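PDB 6BIO: clan CA, family C40, NlpC/P60 superfamily cysteine peptidase from Trichomonas vaginalis, which probably acts as a cysteine peptidase of the NlpC/P60 type, a peptidoglycan hydrolase acquired laterally and directed against bacteria. Local coordinates for residues 209-214 against 270-275; 48-53 against 175-180. All blocks are in the same frame, centred on the assembly; numbering follows the deposited sequence.

Contact 1: residues 209-214 against 270-275; sequences QLIEDA and STIRRY
Thr271 meets Leu210 where the two side chains cross at about a right angle, CB of Thr271 lying 3.6 Å from CD1 of Leu210. Its OG1 takes a hydrogen bond from NE of Arg273 two residues on, and another joins it to Asp205. Ile272 O accepts a hydrogen bond from Ile211 N. With CG2 anti to the backbone N, the Ile272 side chain sets that methyl 3.8 Å from CB of Ile211, while its CD1 comes 3.7 Å from CA of Ala214. Arg273 pairs with Leu210 in a non-hydrogen-bonded antiparallel bridge, and both side chains leave on the same face of the sheet. A bend at chi2 (-63°) sets the turn of the arginine chain at CD. CD1 of Leu210 lies over the centre of the guanidinium, 3.7 Å from NE of Arg273. Arg274 forms the hydrogen-bonded pair with Gln209: its N donates to Gln209 O at 2.8 Å, and Gln209 N donates to Arg274 O. On this other face the Gln209 and Arg274 side chains run side by side, their amide and guanidinium planes 77° apart. CD1 of Ile211 covers the centre of the Arg274 guanidinium, 3.5 Å from CZ. The short strand 209-210 thus forms one edge of the six-stranded antiparallel sheet of the NlpC/P60 domain. Each guanidinium presents a face to a methyl while N-H groups at its rim bond to oxygens, Arg274 NH2 to Asp221 (a salt bridge) and Asp216, Arg273 NH1 to Gly208, which lets charged groups pack against aliphatic ones.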
ATOM      1  N   GLN A 209      -5.191  14.030  -3.266  1.00 10.58           N
ATOM      2  CA  GLN A 209      -6.213  14.978  -3.669  1.00 12.05           C
ATOM      3  C   GLN A 209      -6.470  15.934  -2.508  1.00 11.94           C
ATOM      4  O   GLN A 209      -6.701  15.520  -1.376  1.00 11.16           O
ATOM      5  CB  GLN A 209      -7.491  14.209  -4.031  1.00 14.92           C
ATOM      6  CG  GLN A 209      -8.710  15.075  -4.404  1.00 18.10           C
ATOM      7  CD  GLN A 209      -9.983  14.228  -4.476  1.00 21.00           C
ATOM      8  OE1 GLN A 209      -9.936  12.990  -4.422  1.00 22.06           O
ATOM      9  NE2 GLN A 209     -11.122  14.890  -4.565  1.00 23.36           N
ATOM     10  N   LEU A 210      -6.487  17.219  -2.789  1.00 12.51           N
ATOM     11  CA  LEU A 210      -6.689  18.226  -1.756  1.00 13.33           C
ATOM     12  C   LEU A 210      -8.171  18.373  -1.439  1.00 13.69           C
ATOM     13  O   LEU A 210      -8.975  18.647  -2.331  1.00 15.05           O
ATOM     14  CB  LEU A 210      -6.124  19.557  -2.249  1.00 15.42           C
ATOM     15  CG  LEU A 210      -6.139  20.727  -1.272  1.00 17.06           C
ATOM     16  CD1 LEU A 210      -5.312  20.404  -0.054  1.00 17.58           C
ATOM     17  CD2 LEU A 210      -5.623  22.008  -1.931  1.00 18.62           C
ATOM     18  N   ILE A 211      -8.536  18.176  -0.180  1.00 12.71           N
ATOM     19  CA  ILE A 211      -9.911  18.324   0.287  1.00 13.24           C
ATOM     20  C   ILE A 211      -9.971  19.691   0.979  1.00 14.24           C
ATOM     21  O   ILE A 211      -9.525  19.846   2.115  1.00 14.36           O
ATOM     22  CB  ILE A 211     -10.322  17.189   1.238  1.00 13.23           C
ATOM     23  CG1 ILE A 211     -10.034  15.799   0.625  1.00 12.80           C
ATOM     24  CG2 ILE A 211     -11.807  17.335   1.600  1.00 14.63           C
ATOM     25  CD1 ILE A 211     -10.784  15.524  -0.655  1.00 13.16           C
ATOM     26  N   GLU A 212     -10.512  20.691   0.297  1.00 15.57           N
ATOM     27  CA  GLU A 212     -10.343  22.056   0.766  1.00 18.36           C
ATOM     28  C   GLU A 212     -11.251  22.405   1.944  1.00 19.16           C
ATOM     29  O   GLU A 212     -10.871  23.236   2.768  1.00 19.52           O
ATOM     30  CB  GLU A 212     -10.603  23.019  -0.390  1.00 21.41           C
ATOM     31  CG  GLU A 212     -10.309  24.447  -0.028  1.00 24.95           C
ATOM     32  CD  GLU A 212     -10.401  25.373  -1.239  1.00 28.08           C
ATOM     33  OE1 GLU A 212     -10.822  24.898  -2.317  1.00 29.40           O
ATOM     34  OE2 GLU A 212     -10.030  26.564  -1.120  1.00 29.88           O
ATOM     35  N   ASP A 213     -12.443  21.805   2.037  1.00 20.50           N
ATOM     36  CA  ASP A 213     -13.406  22.064   3.107  1.00 22.38           C
ATOM     37  C   ASP A 213     -13.475  20.850   4.025  1.00 20.80           C
ATOM     38  O   ASP A 213     -13.806  19.749   3.579  1.00 19.84           O
ATOM     39  CB  ASP A 213     -14.766  22.369   2.473  1.00 25.34           C
ATOM     40  CG  ASP A 213     -15.885  22.598   3.489  1.00 28.66           C
ATOM     41  OD1 ASP A 213     -15.652  22.592   4.718  1.00 29.32           O
ATOM     42  OD2 ASP A 213     -17.039  22.780   3.021  1.00 31.29           O
ATOM     43  N   ALA A 214     -13.123  21.036   5.299  1.00 20.86           N
ATOM     44  CA  ALA A 214     -13.178  19.963   6.285  1.00 20.93           C
ATOM     45  C   ALA A 214     -14.529  19.272   6.344  1.00 20.69           C
ATOM     46  O   ALA A 214     -14.583  18.105   6.739  1.00 20.09           O
ATOM     47  CB  ALA A 214     -12.806  20.486   7.670  1.00 21.20           C
ATOM     48  N   SER A 270      -2.838  22.036   8.199  1.00  9.36           N
ATOM     49  CA  SER A 270      -2.209  22.509   6.953  1.00  9.13           C
ATOM     50  C   SER A 270      -3.071  22.095   5.770  1.00  9.48           C
ATOM     51  O   SER A 270      -3.689  22.940   5.134  1.00  9.76           O
ATOM     52  CB  SER A 270      -0.795  21.971   6.826  1.00  9.50           C
ATOM     53  OG  SER A 270      -0.262  22.314   5.593  1.00 10.51           O
ATOM     54  N   THR A 271      -3.132  20.796   5.461  1.00  9.06           N
ATOM     55  CA  THR A 271      -4.036  20.320   4.422  1.00  9.06           C
ATOM     56  C   THR A 271      -4.695  19.014   4.837  1.00  8.51           C
ATOM     57  O   THR A 271      -4.224  18.294   5.722  1.00  8.60           O
ATOM     58  CB  THR A 271      -3.361  20.142   3.019  1.00 10.21           C
ATOM     59  OG1 THR A 271      -2.424  19.083   3.028  1.00 10.19           O
ATOM     60  CG2 THR A 271      -2.716  21.437   2.512  1.00 10.10           C
ATOM     61  N   ILE A 272      -5.806  18.735   4.175  1.00  8.43           N
ATOM     62  CA  ILE A 272      -6.492  17.443   4.200  1.00  8.30           C
ATOM     63  C   ILE A 272      -6.269  16.809   2.838  1.00  7.95           C
ATOM     64  O   ILE A 272      -6.573  17.422   1.803  1.00  8.94           O
ATOM     65  CB  ILE A 272      -7.992  17.619   4.489  1.00  9.24           C
ATOM     66  CG1 ILE A 272      -8.203  18.371   5.829  1.00  9.76           C
ATOM     67  CG2 ILE A 272      -8.671  16.240   4.487  1.00  9.49           C
ATOM     68  CD1 ILE A 272      -9.617  18.837   6.011  1.00 11.55           C
ATOM     69  N   ARG A 273      -5.735  15.580   2.832  1.00  7.88           N
ATOM     70  CA  ARG A 273      -5.318  14.941   1.597  1.00  7.46           C
ATOM     71  C   ARG A 273      -5.938  13.553   1.490  1.00  7.79           C
ATOM     72  O   ARG A 273      -5.920  12.767   2.456  1.00  7.57           O
ATOM     73  CB  ARG A 273      -3.796  14.791   1.532  1.00  7.61           C
ATOM     74  CG  ARG A 273      -3.024  16.088   1.484  1.00  7.94           C
ATOM     75  CD  ARG A 273      -3.332  16.886   0.262  1.00  8.16           C
ATOM     76  NE  ARG A 273      -2.431  18.023   0.119  1.00  9.87           N
ATOM     77  CZ  ARG A 273      -2.141  18.615  -1.031  1.00 10.99           C
ATOM     78  NH1 ARG A 273      -2.614  18.142  -2.168  1.00 11.38           N
ATOM     79  NH2 ARG A 273      -1.320  19.677  -1.030  1.00 12.09           N
ATOM     80  N   ARG A 274      -6.451  13.250   0.304  1.00  7.69           N
ATOM     81  CA  ARG A 274      -7.153  11.999   0.016  1.00  7.63           C
ATOM     82  C   ARG A 274      -6.299  11.196  -0.964  1.00  8.08           C
ATOM     83  O   ARG A 274      -6.163  11.557  -2.142  1.00  8.97           O
ATOM     84  CB  ARG A 274      -8.534  12.305  -0.559  1.00  9.04           C
ATOM     85  CG  ARG A 274      -9.300  11.053  -0.958  1.00  9.73           C
ATOM     86  CD  ARG A 274     -10.774  11.337  -1.205  1.00 10.45           C
ATOM     87  NE  ARG A 274     -11.377  11.925  -0.006  1.00 11.01           N
ATOM     88  CZ  ARG A 274     -12.512  12.608   0.030  1.00 11.73           C
ATOM     89  NH1 ARG A 274     -13.258  12.767  -1.063  1.00 13.32           N
ATOM     90  NH2 ARG A 274     -12.921  13.130   1.185  1.00 12.23           N
ATOM     91  N   TYR A 275      -5.689  10.137  -0.456  1.00  7.39           N
ATOM     92  CA  TYR A 275      -4.812   9.288  -1.244  1.00  7.29           C
ATOM     93  C   TYR A 275      -5.527   8.081  -1.820  1.00  8.03           C
ATOM     94  O   TYR A 275      -4.938   7.360  -2.628  1.00  9.83           O
ATOM     95  CB  TYR A 275      -3.616   8.842  -0.402  1.00  7.59           C
ATOM     96  CG  TYR A 275      -2.541   9.888  -0.268  1.00  7.50           C
ATOM     97  CD1 TYR A 275      -2.612  10.884   0.686  1.00  7.77           C
ATOM     98  CD2 TYR A 275      -1.430   9.846  -1.087  1.00  8.07           C
ATOM     99  CE1 TYR A 275      -1.586  11.825   0.801  1.00  7.52           C
ATOM    100  CE2 TYR A 275      -0.412  10.790  -0.977  1.00  8.06           C
ATOM    101  CZ  TYR A 275      -0.504  11.771  -0.034  1.00  7.53           C
ATOM    102  OH  TYR A 275       0.566  12.635   0.103  1.00  7.96           O
TER

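Contact 2: residues 48-53 against 175-180; sequences LYFDYY and SGPDTY
Tyr49 to Tyr52 form a type II beta turn, closed by Tyr52 N to Tyr49 O (3.1 Å), which faces the loop at Ser175 to Pro177, where the peptide before Pro177 is cis. Ser175 fills the angle between two tyrosines: its OG lies 3.2 Å from CB of Tyr49, and its CB is 3.3 Å from OH of Tyr52. The Tyr52 ring carries CB of Tyr49 over its centre, so Tyr49 and Tyr52 pack against each other. Farther along, CD of Pro177 comes up to the edge of the Phe50 ring, 3.8 Å from CE2, and the two side chains cross obliquely. Two waters bridge polar atoms of the segments. Water 1 lies within hydrogen-bonding distance of Phe50 O (2.9 Å) and Ser175 O, whereas water 2 links Phe50 O with Gly176 O and with OG of Ser175. The result is a hydrated interface between the N-terminal beta region and the NlpC/P60 region. The turn follows strand 46-49 and leads into strand 53-60. Tyr52 OH bonds to Gln187 and Asp51 forms a salt bridge with Arg192, placing the turn against helix 182-191 and the residue after it, while a second salt bridge from Asp51, to Arg22, joins it to strand 19-23.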
ATOM      1  N   LEU A  48      12.822   2.832   1.902  1.00  6.05           N
ATOM      2  CA  LEU A  48      11.698   1.953   2.193  1.00  6.53           C
ATOM      3  C   LEU A  48      12.016   1.150   3.448  1.00  6.03           C
ATOM      4  O   LEU A  48      13.161   1.131   3.895  1.00  7.60           O
ATOM      5  CB  LEU A  48      11.338   1.031   1.021  1.00  7.17           C
ATOM      6  CG  LEU A  48      10.804   1.737  -0.209  1.00  8.14           C
ATOM      7  CD1 LEU A  48      10.595   0.717  -1.317  1.00  9.14           C
ATOM      8  CD2 LEU A  48       9.542   2.528   0.079  1.00  7.87           C
ATOM      9  N   TYR A  49      10.983   0.519   4.038  1.00  5.89           N
ATOM     10  CA  TYR A  49      11.041   0.092   5.440  1.00  6.42           C
ATOM     11  C   TYR A  49      10.653  -1.371   5.644  1.00  7.06           C
ATOM     12  O   TYR A  49       9.889  -1.954   4.875  1.00  6.91           O
ATOM     13  CB  TYR A  49      10.188   1.031   6.319  1.00  6.71           C
ATOM     14  CG  TYR A  49      10.690   2.439   6.228  1.00  6.30           C
ATOM     15  CD1 TYR A  49      11.820   2.833   6.912  1.00  7.08           C
ATOM     16  CD2 TYR A  49      10.116   3.346   5.341  1.00  6.48           C
ATOM     17  CE1 TYR A  49      12.319   4.113   6.815  1.00  7.14           C
ATOM     18  CE2 TYR A  49      10.623   4.594   5.195  1.00  6.87           C
ATOM     19  CZ  TYR A  49      11.729   4.992   5.928  1.00  6.80           C
ATOM     20  OH  TYR A  49      12.243   6.274   5.788  1.00  7.45           O
ATOM     21  N   PHE A  50      11.175  -1.918   6.739  1.00  7.18           N
ATOM     22  CA  PHE A  50      10.932  -3.295   7.122  1.00  6.25           C
ATOM     23  C   PHE A  50       9.451  -3.634   7.094  1.00  6.52           C
ATOM     24  O   PHE A  50       8.610  -2.876   7.589  1.00  6.66           O
ATOM     25  CB  PHE A  50      11.477  -3.479   8.540  1.00  7.35           C
ATOM     26  CG  PHE A  50      11.239  -4.841   9.101  1.00  7.73           C
ATOM     27  CD1 PHE A  50      11.897  -5.953   8.605  1.00  7.56           C
ATOM     28  CD2 PHE A  50      10.293  -4.997  10.085  1.00  7.29           C
ATOM     29  CE1 PHE A  50      11.599  -7.190   9.127  1.00  8.02           C
ATOM     30  CE2 PHE A  50      10.031  -6.260  10.644  1.00  8.00           C
ATOM     31  CZ  PHE A  50      10.660  -7.342  10.149  1.00  7.93           C
ATOM     32  N   ASP A  51       9.122  -4.791   6.508  1.00  6.17           N
ATOM     33  CA  ASP A  51       7.786  -5.368   6.483  1.00  6.26           C
ATOM     34  C   ASP A  51       6.820  -4.644   5.560  1.00  5.71           C
ATOM     35  O   ASP A  51       5.646  -4.975   5.564  1.00  6.82           O
ATOM     36  CB  ASP A  51       7.221  -5.565   7.885  1.00  6.95           C
ATOM     37  CG  ASP A  51       6.149  -6.633   7.961  1.00  8.14           C
ATOM     38  OD1 ASP A  51       6.363  -7.734   7.423  1.00  8.88           O
ATOM     39  OD2 ASP A  51       5.117  -6.401   8.609  1.00  8.88           O
ATOM     40  N   TYR A  52       7.304  -3.703   4.747  1.00  5.30           N
ATOM     41  CA  TYR A  52       6.501  -3.192   3.651  1.00  5.02           C
ATOM     42  C   TYR A  52       6.381  -4.254   2.564  1.00  5.38           C
ATOM     43  O   TYR A  52       7.287  -5.058   2.343  1.00  6.82           O
ATOM     44  CB  TYR A  52       7.142  -1.923   3.063  1.00  5.94           C
ATOM     45  CG  TYR A  52       6.886  -0.617   3.824  1.00  5.75           C
ATOM     46  CD1 TYR A  52       6.395  -0.611   5.130  1.00  5.74           C
ATOM     47  CD2 TYR A  52       7.132   0.617   3.217  1.00  5.92           C
ATOM     48  CE1 TYR A  52       6.176   0.571   5.798  1.00  5.68           C
ATOM     49  CE2 TYR A  52       6.905   1.790   3.892  1.00  5.85           C
ATOM     50  CZ  TYR A  52       6.426   1.773   5.174  1.00  5.96           C
ATOM     51  OH  TYR A  52       6.204   2.948   5.842  1.00  6.63           O
ATOM     52  N   TYR A  53       5.252  -4.212   1.862  1.00  5.74           N
ATOM     53  CA  TYR A  53       4.994  -5.075   0.716  1.00  5.73           C
ATOM     54  C   TYR A  53       5.161  -4.282  -0.583  1.00  5.54           C
ATOM     55  O   TYR A  53       4.759  -3.116  -0.680  1.00  5.16           O
ATOM     56  CB  TYR A  53       3.579  -5.665   0.812  1.00  6.18           C
ATOM     57  CG  TYR A  53       3.260  -6.444   2.070  1.00  6.64           C
ATOM     58  CD1 TYR A  53       4.229  -6.985   2.864  1.00  6.97           C
ATOM     59  CD2 TYR A  53       1.948  -6.607   2.436  1.00  7.39           C
ATOM     60  CE1 TYR A  53       3.891  -7.696   4.014  1.00  7.44           C
ATOM     61  CE2 TYR A  53       1.589  -7.343   3.557  1.00  7.60           C
ATOM     62  CZ  TYR A  53       2.571  -7.870   4.337  1.00  7.84           C
ATOM     63  OH  TYR A  53       2.212  -8.590   5.470  1.00  8.73           O
ATOM     64  N   SER A 175       7.977   2.559  11.322  1.00  7.42           N
ATOM     65  CA  SER A 175       6.806   2.344  10.497  1.00  7.05           C
ATOM     66  C   SER A 175       6.312   0.893  10.578  1.00  6.86           C
ATOM     67  O   SER A 175       5.781   0.362   9.600  1.00  7.91           O
ATOM     68  CB  SER A 175       7.042   2.761   9.057  1.00  7.25           C
ATOM     69  OG  SER A 175       8.172   2.116   8.539  1.00  7.44           O
ATOM     70  N   GLY A 176       6.437   0.251  11.733  1.00  7.79           N
ATOM     71  CA  GLY A 176       5.806  -1.033  11.984  1.00  8.34           C
ATOM     72  C   GLY A 176       6.729  -2.213  11.870  1.00  8.68           C
ATOM     73  O   GLY A 176       7.846  -2.115  11.339  1.00  9.33           O
ATOM     74  N   PRO A 177       6.253  -3.382  12.319  1.00  9.53           N
ATOM     75  CA  PRO A 177       4.857  -3.649  12.691  1.00  9.94           C
ATOM     76  C   PRO A 177       4.445  -3.242  14.097  1.00  9.93           C
ATOM     77  O   PRO A 177       3.255  -3.147  14.331  1.00 10.66           O
ATOM     78  CB  PRO A 177       4.751  -5.189  12.569  1.00 10.04           C
ATOM     79  CG  PRO A 177       6.114  -5.635  12.824  1.00 11.09           C
ATOM     80  CD  PRO A 177       7.016  -4.622  12.161  1.00 10.65           C
ATOM     81  N   ASP A 178       5.388  -3.025  15.012  1.00 10.08           N
ATOM     82  CA  ASP A 178       5.027  -2.840  16.409  1.00 10.66           C
ATOM     83  C   ASP A 178       5.113  -1.411  16.891  1.00 10.19           C
ATOM     84  O   ASP A 178       4.426  -1.075  17.861  1.00 10.95           O
ATOM     85  CB  ASP A 178       5.944  -3.629  17.325  1.00 13.09           C
ATOM     86  CG  ASP A 178       5.715  -5.086  17.184  1.00 16.39           C
ATOM     87  OD1 ASP A 178       4.557  -5.542  17.396  1.00 18.70           O
ATOM     88  OD2 ASP A 178       6.673  -5.754  16.843  1.00 18.88           O
ATOM     89  N   THR A 179       5.944  -0.569  16.271  1.00  9.44           N
ATOM     90  CA  THR A 179       6.104   0.803  16.731  1.00  9.01           C
ATOM     91  C   THR A 179       6.041   1.744  15.537  1.00  8.38           C
ATOM     92  O   THR A 179       6.322   1.345  14.395  1.00  8.92           O
ATOM     93  CB  THR A 179       7.413   1.005  17.506  1.00  9.88           C
ATOM     94  OG1 THR A 179       8.542   0.795  16.641  1.00 10.89           O
ATOM     95  CG2 THR A 179       7.485   0.100  18.732  1.00 10.25           C
ATOM     96  N   TYR A 180       5.639   2.994  15.795  1.00  7.77           N
ATOM     97  CA  TYR A 180       5.323   3.934  14.732  1.00  7.27           C
ATOM     98  C   TYR A 180       5.611   5.347  15.183  1.00  7.45           C
ATOM     99  O   TYR A 180       5.462   5.678  16.357  1.00  8.61           O
ATOM    100  CB  TYR A 180       3.824   3.903  14.389  1.00  7.87           C
ATOM    101  CG  TYR A 180       3.420   2.661  13.629  1.00  7.38           C
ATOM    102  CD1 TYR A 180       3.543   2.612  12.271  1.00  7.30           C
ATOM    103  CD2 TYR A 180       2.977   1.519  14.291  1.00  7.84           C
ATOM    104  CE1 TYR A 180       3.212   1.494  11.568  1.00  8.17           C
ATOM    105  CE2 TYR A 180       2.666   0.368  13.618  1.00  8.16           C
ATOM    106  CZ  TYR A 180       2.788   0.359  12.241  1.00  8.24           C
ATOM    107  OH  TYR A 180       2.509  -0.789  11.528  1.00  9.06           O
TER
HETATM  108  O   HOH W   1       5.938  -2.075   8.257  1.00  8.14           O
HETATM  109  O   HOH W   2       8.817  -0.635   9.183  1.00  8.39           O

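How the contacts relate
Contact 2 comes first along the chain and closes before contact 1 opens; their centres are 25 Å apart, their nearest atoms about 12 Å, and they do not touch. Contact 2 joins the N-terminal beta region, at the turn between strands 46-49 and 53-60, to the loop ahead of helix 182-191, linking that region to the NlpC/P60 region. Contact 1 lies wholly within the latter, at an edge of its sheet. Segments 175-180, 209-214 and 270-275 all belong to the NlpC/P60 region, so one contact works between parts of the protein, through side-chain packing and bridging waters, and the other within one, through strand pairing.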